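Local coordinates for protein EH1AB1 (Metagenome, PDB 6I8F) that hydrolyses esters, probably through a serine-histidine-aspartate triad carried on an alpha/beta hydrolase fold, at residues V293-F303 / Q311-A319. Residues are numbered along the deposited sequence; the frame is centred on the assembly and turned at random.
Sequences VNYPGTIHGFF and QGLKANDEA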
loop_
_atom_site.group_PDB
_atom_site.type_symbol
_atom_site.label_atom_id
_atom_site.label_comp_id
_atom_site.label_asym_id
_atom_site.label_seq_id
_atom_site.Cartn_x
_atom_site.Cartn_y
_atom_site.Cartn_z
ATOM N N VAL A 293 1.594 3.720 4.125
ATOM C CA VAL A 293 0.516 4.647 3.779
ATOM C C VAL A 293 0.258 5.587 4.956
ATOM O O VAL A 293 0.253 5.155 6.108
ATOM C CB VAL A 293 -0.778 3.924 3.357
ATOM C CG1 VAL A 293 -1.288 2.968 4.421
ATOM C CG2 VAL A 293 -1.859 4.928 2.975
ATOM N N ASN A 294 0.022 6.863 4.616
ATOM C CA ASN A 294 -0.383 7.879 5.548
ATOM C C ASN A 294 -1.808 8.308 5.199
ATOM O O ASN A 294 -2.099 8.598 4.032
ATOM C CB ASN A 294 0.565 9.081 5.564
ATOM C CG ASN A 294 0.155 10.116 6.593
ATOM O OD1 ASN A 294 -0.184 11.244 6.244
ATOM N ND2 ASN A 294 0.128 9.734 7.853
ATOM N N TYR A 295 -2.678 8.321 6.219
ATOM C CA TYR A 295 -4.062 8.795 6.103
ATOM C C TYR A 295 -4.123 10.209 6.687
ATOM O O TYR A 295 -4.243 10.368 7.897
ATOM C CB TYR A 295 -5.049 7.839 6.791
ATOM C CG TYR A 295 -5.500 6.692 5.919
ATOM C CD1 TYR A 295 -4.604 5.722 5.498
ATOM C CD2 TYR A 295 -6.811 6.587 5.475
ATOM C CE1 TYR A 295 -4.994 4.682 4.663
ATOM C CE2 TYR A 295 -7.220 5.549 4.648
ATOM C CZ TYR A 295 -6.303 4.593 4.238
ATOM O OH TYR A 295 -6.669 3.578 3.407
ATOM N N PRO A 296 -4.016 11.277 5.862
ATOM C CA PRO A 296 -4.023 12.640 6.391
ATOM C C PRO A 296 -5.399 12.991 6.975
ATOM O O PRO A 296 -6.422 12.426 6.572
ATOM C CB PRO A 296 -3.684 13.526 5.183
ATOM C CG PRO A 296 -4.074 12.684 3.975
ATOM C CD PRO A 296 -3.888 11.240 4.396
ATOM N N GLY A 297 -5.408 13.916 7.931
ATOM C CA GLY A 297 -6.653 14.524 8.411
ATOM C C GLY A 297 -7.479 13.607 9.307
ATOM O O GLY A 297 -8.631 13.914 9.567
ATOM N N THR A 298 -6.908 12.492 9.781
ATOM C CA THR A 298 -7.589 11.631 10.754
ATOM C C THR A 298 -6.657 11.408 11.947
ATOM O O THR A 298 -5.496 11.836 11.926
ATOM C CB THR A 298 -8.078 10.313 10.136
ATOM O OG1 THR A 298 -8.971 9.688 11.066
ATOM C CG2 THR A 298 -6.947 9.378 9.765
ATOM N N ILE A 299 -7.177 10.714 12.965
ATOM C CA ILE A 299 -6.560 10.652 14.271
ATOM C C ILE A 299 -6.219 9.206 14.620
ATOM O O ILE A 299 -6.806 8.275 14.091
ATOM C CB ILE A 299 -7.494 11.245 15.348
ATOM C CG1 ILE A 299 -8.859 10.554 15.353
ATOM C CG2 ILE A 299 -7.610 12.752 15.177
ATOM C CD1 ILE A 299 -9.762 10.977 16.492
ATOM N N HIS A 300 -5.322 9.068 15.596
ATOM C CA HIS A 300 -5.032 7.811 16.217
ATOM C C HIS A 300 -6.346 7.166 16.687
ATOM O O HIS A 300 -7.180 7.827 17.304
ATOM C CB HIS A 300 -4.051 8.016 17.373
ATOM C CG HIS A 300 -3.407 6.755 17.819
ATOM N ND1 HIS A 300 -2.319 6.203 17.146
ATOM C CD2 HIS A 300 -3.709 5.918 18.838
ATOM C CE1 HIS A 300 -1.972 5.081 17.754
ATOM N NE2 HIS A 300 -2.810 4.888 18.803
ATOM N N GLY A 301 -6.510 5.874 16.385
ATOM C CA GLY A 301 -7.702 5.103 16.758
ATOM C C GLY A 301 -8.682 4.909 15.613
ATOM O O GLY A 301 -9.584 4.090 15.732
ATOM N N PHE A 302 -8.516 5.641 14.499
ATOM C CA PHE A 302 -9.551 5.713 13.457
ATOM C C PHE A 302 -9.834 4.337 12.823
ATOM O O PHE A 302 -10.902 4.134 12.280
ATOM C CB PHE A 302 -9.187 6.752 12.391
ATOM C CG PHE A 302 -8.216 6.319 11.317
ATOM C CD1 PHE A 302 -6.848 6.297 11.545
ATOM C CD2 PHE A 302 -8.671 6.004 10.045
ATOM C CE1 PHE A 302 -5.964 5.924 10.540
ATOM C CE2 PHE A 302 -7.787 5.630 9.042
ATOM C CZ PHE A 302 -6.432 5.603 9.288
ATOM N N PHE A 303 -8.866 3.413 12.891
ATOM C CA PHE A 303 -8.931 2.080 12.254
ATOM C C PHE A 303 -10.077 1.267 12.861
ATOM O O PHE A 303 -10.642 0.402 12.199
ATOM C CB PHE A 303 -7.594 1.340 12.412
ATOM C CG PHE A 303 -7.368 0.128 11.536
ATOM C CD1 PHE A 303 -7.412 -1.149 12.070
ATOM C CD2 PHE A 303 -7.029 0.264 10.199
ATOM C CE1 PHE A 303 -7.168 -2.267 11.282
ATOM C CE2 PHE A 303 -6.768 -0.849 9.412
ATOM C CZ PHE A 303 -6.842 -2.115 9.953
ATOM N N GLN A 311 -13.030 6.957 7.154
ATOM C CA GLN A 311 -11.649 6.764 6.737
ATOM C C GLN A 311 -11.162 5.432 7.325
ATOM O O GLN A 311 -10.358 4.723 6.720
ATOM C CB GLN A 311 -10.774 7.939 7.187
ATOM C CG GLN A 311 -10.902 9.182 6.320
ATOM C CD GLN A 311 -10.374 8.961 4.924
ATOM O OE1 GLN A 311 -9.190 8.711 4.714
ATOM N NE2 GLN A 311 -11.265 9.016 3.953
ATOM N N GLY A 312 -11.691 5.095 8.510
ATOM C CA GLY A 312 -11.367 3.861 9.191
ATOM C C GLY A 312 -11.740 2.638 8.366
ATOM O O GLY A 312 -10.998 1.658 8.330
ATOM N N LEU A 313 -12.893 2.687 7.693
ATOM C CA LEU A 313 -13.324 1.562 6.859
ATOM C C LEU A 313 -12.452 1.477 5.596
ATOM O O LEU A 313 -12.119 0.383 5.152
ATOM C CB LEU A 313 -14.799 1.722 6.495
ATOM C CG LEU A 313 -15.770 1.671 7.673
ATOM C CD1 LEU A 313 -17.185 1.956 7.193
ATOM C CD2 LEU A 313 -15.713 0.327 8.394
ATOM N N LYS A 314 -12.104 2.631 5.022
ATOM C CA LYS A 314 -11.187 2.680 3.889
ATOM C C LYS A 314 -9.839 2.064 4.291
ATOM O O LYS A 314 -9.307 1.272 3.533
ATOM C CB LYS A 314 -11.028 4.115 3.385
ATOM C CG LYS A 314 -12.300 4.729 2.816
ATOM C CD LYS A 314 -12.303 4.863 1.308
ATOM C CE LYS A 314 -13.698 4.841 0.713
ATOM N NZ LYS A 314 -14.538 5.922 1.288
ATOM N N ALA A 315 -9.335 2.405 5.495
ATOM C CA ALA A 315 -8.061 1.896 6.012
ATOM C C ALA A 315 -8.129 0.381 6.247
ATOM O O ALA A 315 -7.165 -0.334 5.912
ATOM C CB ALA A 315 -7.661 2.608 7.272
ATOM N N ASN A 316 -9.234 -0.081 6.847
ATOM C CA ASN A 316 -9.542 -1.512 7.002
ATOM C C ASN A 316 -9.371 -2.208 5.646
ATOM O O ASN A 316 -8.608 -3.174 5.511
ATOM C CB ASN A 316 -10.965 -1.772 7.518
ATOM C CG ASN A 316 -11.236 -1.375 8.961
ATOM O OD1 ASN A 316 -12.401 -1.383 9.385
ATOM N ND2 ASN A 316 -10.202 -1.036 9.723
ATOM N N ASP A 317 -10.093 -1.699 4.641
ATOM C CA ASP A 317 -10.138 -2.310 3.309
ATOM C C ASP A 317 -8.741 -2.301 2.663
ATOM O O ASP A 317 -8.357 -3.270 2.003
ATOM C CB ASP A 317 -11.194 -1.623 2.440
ATOM C CG ASP A 317 -12.606 -1.819 2.973
ATOM O OD1 ASP A 317 -12.772 -2.607 3.942
ATOM O OD2 ASP A 317 -13.531 -1.167 2.450
ATOM N N GLU A 318 -7.982 -1.207 2.831
ATOM C CA GLU A 318 -6.635 -1.127 2.248
ATOM C C GLU A 318 -5.685 -2.144 2.910
ATOM O O GLU A 318 -4.939 -2.840 2.233
ATOM C CB GLU A 318 -6.053 0.283 2.351
ATOM C CG GLU A 318 -4.672 0.362 1.749
ATOM C CD GLU A 318 -4.069 1.742 1.577
ATOM O OE1 GLU A 318 -4.686 2.747 2.013
ATOM O OE2 GLU A 318 -2.966 1.795 1.022
ATOM N N ALA A 319 -5.686 -2.208 4.239
ATOM C CA ALA A 319 -4.831 -3.150 4.967
ATOM C C ALA A 319 -5.144 -4.589 4.524
ATOM O O ALA A 319 -4.247 -5.367 4.175
ATOM C CB ALA A 319 -5.032 -2.971 6.449
HETATM O O HOH W 1 -7.116 10.454 4.801
#
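Tyr295, Phe303 and Gln311 bury the most surface where strand 293-296 and the loop after it meet helix 311-319, which runs nearly antiparallel to the strand. The Tyr295 hydroxyl donates to OE1 of Glu318, with OH and OE1 2.6 Å apart; OE1 accepts through its anti lone pair, the one away from OE2. Glu318 reaches it because its CG stands anti to the backbone N (chi1 -180°) and the chain stays extended beyond; its OE2 is hydrogen-bonded to Thr291 of the second subunit. Ala315 CB lies over one face of the Tyr295 ring, 4.1 Å from the centroid, a CH-pi contact displaced toward the rim. At the ring's edge, near its plane, Gln311 OE1 lies 3.3 Å from Tyr295 CD2. This oxygen accepts from a water also bound to Pro296 O and from Lys289 NZ of the second subunit. A phenylalanine in place of Tyr295 would probably keep the ring on Ala315 but leave Glu318 OE1 without its hydroxyl donor.

Asn316 meets Phe303 twice, bonding its carbonyl and lying over its ring. ND2 of Asn316 donates to Phe303 O (2.9 Å, 158° at the hydrogen). The same nitrogen sits 3.3 Å above the Phe303 ring plane, over its centre, the amide turned 83° from the ring. Ala319 CB meets the ring edge, 4.0 Å from Phe303 CZ. Close packing continues at Gly312, whose CA lies 3.1 Å from Phe302 O; a beta carbon there would collide with that oxygen.

His300, hydrogen-bonded to Ser175 through NE2 and to Asp270 through ND1 in a probable catalytic triad, lies between Tyr295 and Phe303. Strand 290-296 is outermost in this chain's sheet, and Val293 and Asn294 pair with an antiparallel strand of the second subunit. Buried polar bonds at Tyr295 and Phe303 thus tie the C-terminal helix to both sides of the histidine loop.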